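Local coordinates for signal recognition 54 kDa protein (PDB 3DM5) that forms the 54 kDa protein component of the signal recognition particle, joining a helical bundle, a P-loop GTPase-type domain and a helical signal peptide binding domain, at residues K311-E314 with I315-D319; D380-E384 with E385-N389; D298-G301 with L302-F306. All coordinates share one frame; numbering follows the deposited sequence.

Contact 1: residues K311-E314 with I315-D319; sequences KEVE and IKEED
Glu312 is the N-cap residue of helix 313-324, and its carbonyl meets the first turn. Lys316 N donates to Glu312 O at 3.3 Å, approaching in the carbonyl plane. Ile315 N reaches the same oxygen by a weaker, bent bond, so Glu312 O receives two backbone donors. Ile315 also covers this oxygen with carbon. Its CB lies 3.3 Å from Glu312 O. CG1 stands beside the backbone N (chi1 -71°), which turns the longer branch back toward the cap and leaves CD1 4.1 Å from Glu312 O. The carboxylate of Glu312 goes another way. Its OE2 accepts a hydrogen bond from Gly297 N of the second subunit.

Val313 follows, with its CB directed away from the next turn. Its carbonyl does the work. Glu317 N donates to Val313 O at 2.8 Å, almost in line with the C=O bond. Glu317 CB comes alongside, 3.2 Å from Val313 O. Between the side chains the approach is loose, with Val313 CG2 4.4 Å from Glu317 OE1.

Glu314 O accepts from Glu318 N at 3.2 Å. Here the donor sits above the carbonyl plane, 44° out of it. The extended Glu314 side chain leaves the helix and packs on His74 of the second subunit. Its OE1 lies 5.3 Å from Glu318 OE1. Glu318 OE1 is paired in a salt bridge with Lys77 of the second subunit, which would probably ease this like-charge approach.

Acidic residues thus cluster in the opening turns, where the helix dipole would probably favour negative charge. The arrangement is that of the N-terminal start of an alpha helix, with successive i to i+4 backbone bonds and one side facing another subunit.

Contact 2: residues D380-E384 with E385-N389; sequences DSMTE and EELLN
Thr383 and Glu386 hold each other through backbone and side chain. Thr383 N donates to Glu386 OE1 at 2.9 Å, from above the carboxylate plane and 41° out of it. In return, Glu386 N makes a weak bond to Thr383 OG1 at 3.5 Å. That hydroxyl sits between the backbone N and the carbonyl carbon of Thr383 (chi1 64°), which turns it toward the first turn of the helix. Glu385 runs side by side with Thr383, with its CG 3.2 Å from Thr383 OG1.

Backbone bonds continue the turn. Leu387 N donates to Thr383 O at 3.0 Å, and Leu388 N to Glu384 O at 2.8 Å. At the far end Asn389 ND2 meets a lone pair of Glu385 O at 3.0 Å, in the carbonyl plane. Asn389 N also bonds to that oxygen.

Carbon contacts flank the cap. Met382 and Leu387 form an apolar pair: Met382 CB lies 3.8 Å from Leu387 CD2, and the sulfur of Met382 touches the same methyl. Glu384 CG lies across Leu388 CD1 at 4.0 Å.

The acidic ends are held from outside. Glu386 OE1 forms a salt bridge with Arg400, Glu384 OE2 pairs with Lys331, and Glu385 OE2 takes both Arg397 and the backbone N of Ile96 of the second subunit. Leu330 of helix 330-341 packs on Met382 and Leu387. This is a capping box at the start of the short helix 384-388, set within the helical signal peptide binding domain.

Contact 3: residues D298-G301 with L302-F306; sequences DIQG and LLEKF
Gln300 and Glu304 stand one turn apart on helix 299-310. Their side chains lie side by side and point the same way. The amide plane of Gln300 and the carboxylate plane of Glu304 are 46° apart. Both chains bend at chi2. The fold in Glu304 keeps its CG near the backbone, 3.6 Å from Gln300 O. In the backbone, Glu304 N donates to Gln300 O at 2.9 Å, nearly straight onto the carbonyl.

The leucines contribute their CB atoms. Leu302 CB rests 3.5 Å from Ile299 O. Leu303 CB lies 3.3 Å from Gln300 O, while Leu303 N bonds to Ile299 O at 3.1 Å. Leu302 and Leu303 are neighbours in sequence and therefore leave the helix in different directions. Lys305 N closes the next turn on Gly301 O at 3.1 Å, and the Lys305 side chain then leads away.

Asp298 caps the start. Its CG lies opposite the backbone N (chi1 -170°), which carries the carboxylate forward to the first turn. Gly301 N donates to Asp298 OD1 at 2.7 Å, approaching 57° out of the carboxylate plane. Leu302 N donates to Asp298 O at 3.2 Å, so both the side chain and the carbonyl of the N-cap residue are used.

Leu302 packs on Leu302 of the second subunit. Between the two subunits, Asp298 of each makes a long, weak ion pair with Lys305 of the other. In the chain, helix 299-310 comes after helix 286-293 and after strand 281-283, the outermost strand on one side of the mixed sheet within this chain. Helix 313-324 follows it.

In the fold
The three contacts come in the chain order 3, 1, 2 and move steadily outward. Their centres lie 15, 33 and 46 Å from the centre of the chain. Contacts 3 and 1 open two successive helices, 299-310 and 313-324; their nearest atoms are about 5 Å apart. Contact 2 belongs to the signal peptide binding domain. Its centre is 25 Å from that of contact 1 and 36 Å from that of contact 3. None touches another, but all three touch the second subunit. Each includes the start of a helix. The guanosine-5'-diphosphate pocket is built from residues between 109 and 276, so none of these segments contributes to it.

Contact 1: residues K311-E314 with I315-D319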
loop_
_atom_site.group_PDB
_atom_site.type_symbol
_atom_site.label_atom_id
_atom_site.label_comp_id
_atom_site.label_asym_id
_atom_site.label_seq_id
_atom_site.Cartn_x
_atom_site.Cartn_y
_atom_site.Cartn_z
ATOM N N LYS A 311 17.931 -20.998 -14.222
ATOM C CA LYS A 311 18.183 -19.956 -15.206
ATOM C C LYS A 311 19.328 -19.030 -14.777
ATOM O O LYS A 311 19.750 -18.158 -15.538
ATOM C CB LYS A 311 16.914 -19.162 -15.495
ATOM C CG LYS A 311 16.092 -19.691 -16.656
ATOM C CD LYS A 311 15.149 -20.782 -16.233
ATOM C CE LYS A 311 14.168 -21.094 -17.353
ATOM N NZ LYS A 311 13.101 -22.046 -16.913
ATOM N N GLU A 312 19.836 -19.231 -13.565
ATOM C CA GLU A 312 20.937 -18.415 -13.066
ATOM C C GLU A 312 22.279 -18.963 -13.547
ATOM O O GLU A 312 23.344 -18.534 -13.098
ATOM C CB GLU A 312 20.882 -18.342 -11.531
ATOM C CG GLU A 312 19.677 -17.542 -11.014
ATOM C CD GLU A 312 19.476 -17.634 -9.496
ATOM O OE1 GLU A 312 18.336 -17.414 -9.008
ATOM O OE2 GLU A 312 20.462 -17.929 -8.793
ATOM N N VAL A 313 22.224 -19.901 -14.484
ATOM C CA VAL A 313 23.388 -20.714 -14.845
ATOM C C VAL A 313 24.602 -19.948 -15.395
ATOM O O VAL A 313 25.731 -20.243 -15.009
ATOM C CB VAL A 313 22.997 -21.841 -15.816
ATOM C CG1 VAL A 313 22.588 -21.262 -17.158
ATOM C CG2 VAL A 313 24.137 -22.838 -15.957
ATOM N N GLU A 314 24.378 -18.988 -16.293
ATOM C CA GLU A 314 25.480 -18.209 -16.863
ATOM C C GLU A 314 26.234 -17.423 -15.790
ATOM O O GLU A 314 27.407 -17.104 -15.952
ATOM C CB GLU A 314 24.997 -17.253 -17.961
ATOM C CG GLU A 314 25.996 -17.158 -19.106
ATOM C CD GLU A 314 25.894 -15.883 -19.926
ATOM O OE1 GLU A 314 26.944 -15.258 -20.185
ATOM O OE2 GLU A 314 24.779 -15.502 -20.320
ATOM N N ILE A 315 25.548 -17.111 -14.695
ATOM C CA ILE A 315 26.169 -16.410 -13.584
ATOM C C ILE A 315 27.081 -17.360 -12.826
ATOM O O ILE A 315 28.246 -17.053 -12.595
ATOM C CB ILE A 315 25.113 -15.846 -12.608
ATOM C CG1 ILE A 315 24.365 -14.676 -13.249
ATOM C CG2 ILE A 315 25.759 -15.421 -11.292
ATOM C CD1 ILE A 315 22.990 -14.475 -12.669
ATOM N N LYS A 316 26.528 -18.509 -12.442
ATOM C CA LYS A 316 27.274 -19.533 -11.728
ATOM C C LYS A 316 28.504 -19.942 -12.540
ATOM O O LYS A 316 29.611 -20.077 -12.014
ATOM C CB LYS A 316 26.374 -20.740 -11.450
ATOM C CG LYS A 316 26.836 -21.614 -10.280
ATOM C CD LYS A 316 26.960 -20.801 -8.982
ATOM C CE LYS A 316 27.302 -21.677 -7.767
ATOM N NZ LYS A 316 28.578 -22.435 -7.921
ATOM N N GLU A 317 28.289 -20.111 -13.836
ATOM C CA GLU A 317 29.334 -20.457 -14.785
ATOM C C GLU A 317 30.511 -19.476 -14.746
ATOM O O GLU A 317 31.668 -19.888 -14.725
ATOM C CB GLU A 317 28.718 -20.494 -16.178
ATOM C CG GLU A 317 29.599 -20.979 -17.286
ATOM C CD GLU A 317 28.774 -21.570 -18.405
ATOM O OE1 GLU A 317 27.948 -22.464 -18.108
ATOM O OE2 GLU A 317 28.940 -21.137 -19.569
ATOM N N GLU A 318 30.215 -18.181 -14.733
ATOM C CA GLU A 318 31.266 -17.173 -14.695
ATOM C C GLU A 318 31.932 -17.104 -13.331
ATOM O O GLU A 318 33.075 -16.681 -13.212
ATOM C CB GLU A 318 30.722 -15.804 -15.082
ATOM C CG GLU A 318 31.786 -14.724 -15.109
ATOM C CD GLU A 318 31.737 -13.888 -16.375
ATOM O OE1 GLU A 318 30.626 -13.509 -16.798
ATOM O OE2 GLU A 318 32.813 -13.611 -16.949
ATOM N N ASP A 319 31.207 -17.516 -12.299
ATOM C CA ASP A 319 31.777 -17.590 -10.957
ATOM C C ASP A 319 32.892 -18.607 -10.962
ATOM O O ASP A 319 34.005 -18.338 -10.507
ATOM C CB ASP A 319 30.726 -18.047 -9.950
ATOM C CG ASP A 319 29.912 -16.908 -9.394
ATOM O OD1 ASP A 319 30.092 -15.758 -9.861
ATOM O OD2 ASP A 319 29.090 -17.174 -8.489
#

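Contact 2: residues D380-E384 with E385-N389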
loop_
_atom_site.group_PDB
_atom_site.type_symbol
_atom_site.label_atom_id
_atom_site.label_comp_id
_atom_site.label_asym_id
_atom_site.label_seq_id
_atom_site.Cartn_x
_atom_site.Cartn_y
_atom_site.Cartn_z
ATOM N N ASP A 380 34.145 -15.897 10.675
ATOM C CA ASP A 380 33.468 -14.759 11.279
ATOM C C ASP A 380 34.424 -13.956 12.146
ATOM O O ASP A 380 34.056 -12.925 12.719
ATOM C CB ASP A 380 32.302 -15.225 12.145
ATOM C CG ASP A 380 31.161 -15.812 11.331
ATOM O OD1 ASP A 380 31.220 -15.749 10.085
ATOM O OD2 ASP A 380 30.207 -16.335 11.948
ATOM N N SER A 381 35.648 -14.448 12.267
ATOM C CA SER A 381 36.655 -13.741 13.027
ATOM C C SER A 381 37.723 -13.204 12.086
ATOM O O SER A 381 38.697 -12.571 12.508
ATOM C CB SER A 381 37.275 -14.642 14.083
ATOM O OG SER A 381 38.276 -13.928 14.782
ATOM N N MET A 382 37.532 -13.468 10.802
ATOM C CA MET A 382 38.421 -12.921 9.802
ATOM C C MET A 382 37.868 -11.581 9.308
ATOM O O MET A 382 36.666 -11.294 9.436
ATOM C CB MET A 382 38.608 -13.905 8.644
ATOM C CG MET A 382 39.152 -15.282 9.052
ATOM S SD MET A 382 39.552 -16.328 7.629
ATOM C CE MET A 382 40.452 -17.638 8.438
ATOM N N THR A 383 38.754 -10.758 8.758
ATOM C CA THR A 383 38.344 -9.486 8.202
ATOM C C THR A 383 38.012 -9.676 6.736
ATOM O O THR A 383 38.231 -10.752 6.174
ATOM C CB THR A 383 39.436 -8.413 8.344
ATOM O OG1 THR A 383 40.599 -8.778 7.580
ATOM C CG2 THR A 383 39.801 -8.250 9.799
ATOM N N GLU A 384 37.481 -8.626 6.125
ATOM C CA GLU A 384 37.091 -8.662 4.724
ATOM C C GLU A 384 38.313 -8.944 3.878
ATOM O O GLU A 384 38.301 -9.839 3.038
ATOM C CB GLU A 384 36.443 -7.325 4.313
ATOM C CG GLU A 384 35.402 -7.436 3.228
ATOM C CD GLU A 384 34.252 -8.394 3.563
ATOM O OE1 GLU A 384 34.008 -8.703 4.752
ATOM O OE2 GLU A 384 33.578 -8.835 2.610
ATOM N N GLU A 385 39.378 -8.184 4.123
ATOM C CA GLU A 385 40.587 -8.283 3.304
ATOM C C GLU A 385 41.193 -9.679 3.375
ATOM O O GLU A 385 41.784 -10.148 2.408
ATOM C CB GLU A 385 41.627 -7.256 3.739
ATOM C CG GLU A 385 42.162 -7.508 5.128
ATOM C CD GLU A 385 43.301 -6.585 5.485
ATOM O OE1 GLU A 385 44.034 -6.165 4.552
ATOM O OE2 GLU A 385 43.450 -6.294 6.701
ATOM N N GLU A 386 41.052 -10.324 4.528
ATOM C CA GLU A 386 41.474 -11.715 4.704
ATOM C C GLU A 386 40.589 -12.680 3.925
ATOM O O GLU A 386 41.087 -13.530 3.203
ATOM C CB GLU A 386 41.514 -12.103 6.192
ATOM C CG GLU A 386 42.592 -11.361 6.978
ATOM C CD GLU A 386 42.468 -11.559 8.482
ATOM O OE1 GLU A 386 41.371 -11.946 8.939
ATOM O OE2 GLU A 386 43.464 -11.323 9.211
ATOM N N LEU A 387 39.274 -12.548 4.069
ATOM C CA LEU A 387 38.353 -13.390 3.312
ATOM C C LEU A 387 38.558 -13.231 1.803
ATOM O O LEU A 387 38.377 -14.179 1.035
ATOM C CB LEU A 387 36.901 -13.107 3.708
ATOM C CG LEU A 387 36.572 -13.364 5.177
ATOM C CD1 LEU A 387 35.198 -12.830 5.486
ATOM C CD2 LEU A 387 36.648 -14.834 5.494
ATOM N N LEU A 388 38.960 -12.043 1.378
ATOM C CA LEU A 388 39.063 -11.780 -0.054
ATOM C C LEU A 388 40.446 -12.110 -0.613
ATOM O O LEU A 388 40.591 -12.394 -1.802
ATOM C CB LEU A 388 38.647 -10.337 -0.376
ATOM C CG LEU A 388 37.176 -10.054 -0.050
ATOM C CD1 LEU A 388 36.783 -8.608 -0.313
ATOM C CD2 LEU A 388 36.295 -11.000 -0.843
ATOM N N ASN A 389 41.453 -12.082 0.254
ATOM C CA ASN A 389 42.828 -12.430 -0.116
ATOM C C ASN A 389 43.440 -13.263 0.992
ATOM O O ASN A 389 44.104 -12.725 1.875
ATOM C CB ASN A 389 43.673 -11.169 -0.312
ATOM C CG ASN A 389 42.935 -10.090 -1.070
ATOM O OD1 ASN A 389 42.796 -10.163 -2.292
ATOM N ND2 ASN A 389 42.445 -9.080 -0.347
#

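Contact 3: residues D298-G301 with L302-F306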
loop_
_atom_site.group_PDB
_atom_site.type_symbol
_atom_site.label_atom_id
_atom_site.label_comp_id
_atom_site.label_asym_id
_atom_site.label_seq_id
_atom_site.Cartn_x
_atom_site.Cartn_y
_atom_site.Cartn_z
ATOM N N ASP A 298 1.481 -26.772 -2.918
ATOM C CA ASP A 298 2.018 -25.973 -4.007
ATOM C C ASP A 298 3.273 -26.584 -4.642
ATOM O O ASP A 298 4.355 -25.995 -4.609
ATOM C CB ASP A 298 2.270 -24.534 -3.554
ATOM C CG ASP A 298 2.607 -23.617 -4.710
ATOM O OD1 ASP A 298 2.349 -23.992 -5.873
ATOM O OD2 ASP A 298 3.139 -22.521 -4.457
ATOM N N ILE A 299 3.107 -27.763 -5.234
ATOM C CA ILE A 299 4.180 -28.418 -5.983
ATOM C C ILE A 299 4.606 -27.612 -7.211
ATOM O O ILE A 299 5.780 -27.627 -7.592
ATOM C CB ILE A 299 3.770 -29.828 -6.441
ATOM C CG1 ILE A 299 3.282 -30.658 -5.251
ATOM C CG2 ILE A 299 4.942 -30.515 -7.145
ATOM C CD1 ILE A 299 4.396 -31.060 -4.296
ATOM N N GLN A 300 3.647 -26.921 -7.828
ATOM C CA GLN A 300 3.941 -26.030 -8.945
ATOM C C GLN A 300 4.936 -24.965 -8.496
ATOM O O GLN A 300 5.960 -24.741 -9.144
ATOM C CB GLN A 300 2.656 -25.371 -9.460
ATOM C CG GLN A 300 2.855 -24.234 -10.481
ATOM C CD GLN A 300 3.372 -24.713 -11.833
ATOM O OE1 GLN A 300 4.543 -25.070 -11.977
ATOM N NE2 GLN A 300 2.499 -24.701 -12.836
ATOM N N GLY A 301 4.625 -24.321 -7.374
ATOM C CA GLY A 301 5.483 -23.299 -6.808
ATOM C C GLY A 301 6.903 -23.785 -6.615
ATOM O O GLY A 301 7.856 -23.084 -6.940
ATOM N N LEU A 302 7.036 -24.998 -6.090
ATOM C CA LEU A 302 8.333 -25.606 -5.841
ATOM C C LEU A 302 9.105 -25.773 -7.139
ATOM O O LEU A 302 10.324 -25.589 -7.187
ATOM C CB LEU A 302 8.153 -26.964 -5.162
ATOM C CG LEU A 302 9.374 -27.596 -4.503
ATOM C CD1 LEU A 302 10.155 -26.567 -3.707
ATOM C CD2 LEU A 302 8.918 -28.723 -3.612
ATOM N N LEU A 303 8.380 -26.112 -8.196
ATOM C CA LEU A 303 8.993 -26.337 -9.489
ATOM C C LEU A 303 9.444 -25.019 -10.119
ATOM O O LEU A 303 10.497 -24.952 -10.759
ATOM C CB LEU A 303 8.014 -27.050 -10.404
ATOM C CG LEU A 303 8.684 -28.026 -11.354
ATOM C CD1 LEU A 303 9.116 -29.245 -10.559
ATOM C CD2 LEU A 303 7.737 -28.395 -12.489
ATOM N N GLU A 304 8.643 -23.973 -9.939
ATOM C CA GLU A 304 9.022 -22.644 -10.401
ATOM C C GLU A 304 10.312 -22.178 -9.737
ATOM O O GLU A 304 11.163 -21.567 -10.369
ATOM C CB GLU A 304 7.903 -21.645 -10.115
ATOM C CG GLU A 304 6.725 -21.782 -11.060
ATOM C CD GLU A 304 7.141 -21.609 -12.507
ATOM O OE1 GLU A 304 8.216 -21.009 -12.747
ATOM O OE2 GLU A 304 6.397 -22.074 -13.401
ATOM N N LYS A 305 10.454 -22.473 -8.453
ATOM C CA LYS A 305 11.629 -22.057 -7.716
ATOM C C LYS A 305 12.852 -22.770 -8.307
ATOM O O LYS A 305 13.890 -22.154 -8.540
ATOM C CB LYS A 305 11.434 -22.355 -6.222
ATOM C CG LYS A 305 12.398 -21.657 -5.269
ATOM C CD LYS A 305 12.494 -20.159 -5.529
ATOM C CE LYS A 305 13.626 -19.507 -4.715
ATOM N NZ LYS A 305 14.210 -18.318 -5.425
ATOM N N PHE A 306 12.719 -24.065 -8.583
ATOM C CA PHE A 306 13.804 -24.816 -9.216
ATOM C C PHE A 306 14.157 -24.245 -10.567
ATOM O O PHE A 306 15.317 -23.971 -10.847
ATOM C CB PHE A 306 13.458 -26.305 -9.357
ATOM C CG PHE A 306 14.073 -27.175 -8.291
ATOM C CD1 PHE A 306 15.395 -27.584 -8.391
ATOM C CD2 PHE A 306 13.331 -27.580 -7.185
ATOM C CE1 PHE A 306 15.969 -28.385 -7.402
ATOM C CE2 PHE A 306 13.900 -28.381 -6.189
ATOM C CZ PHE A 306 15.218 -28.782 -6.299
#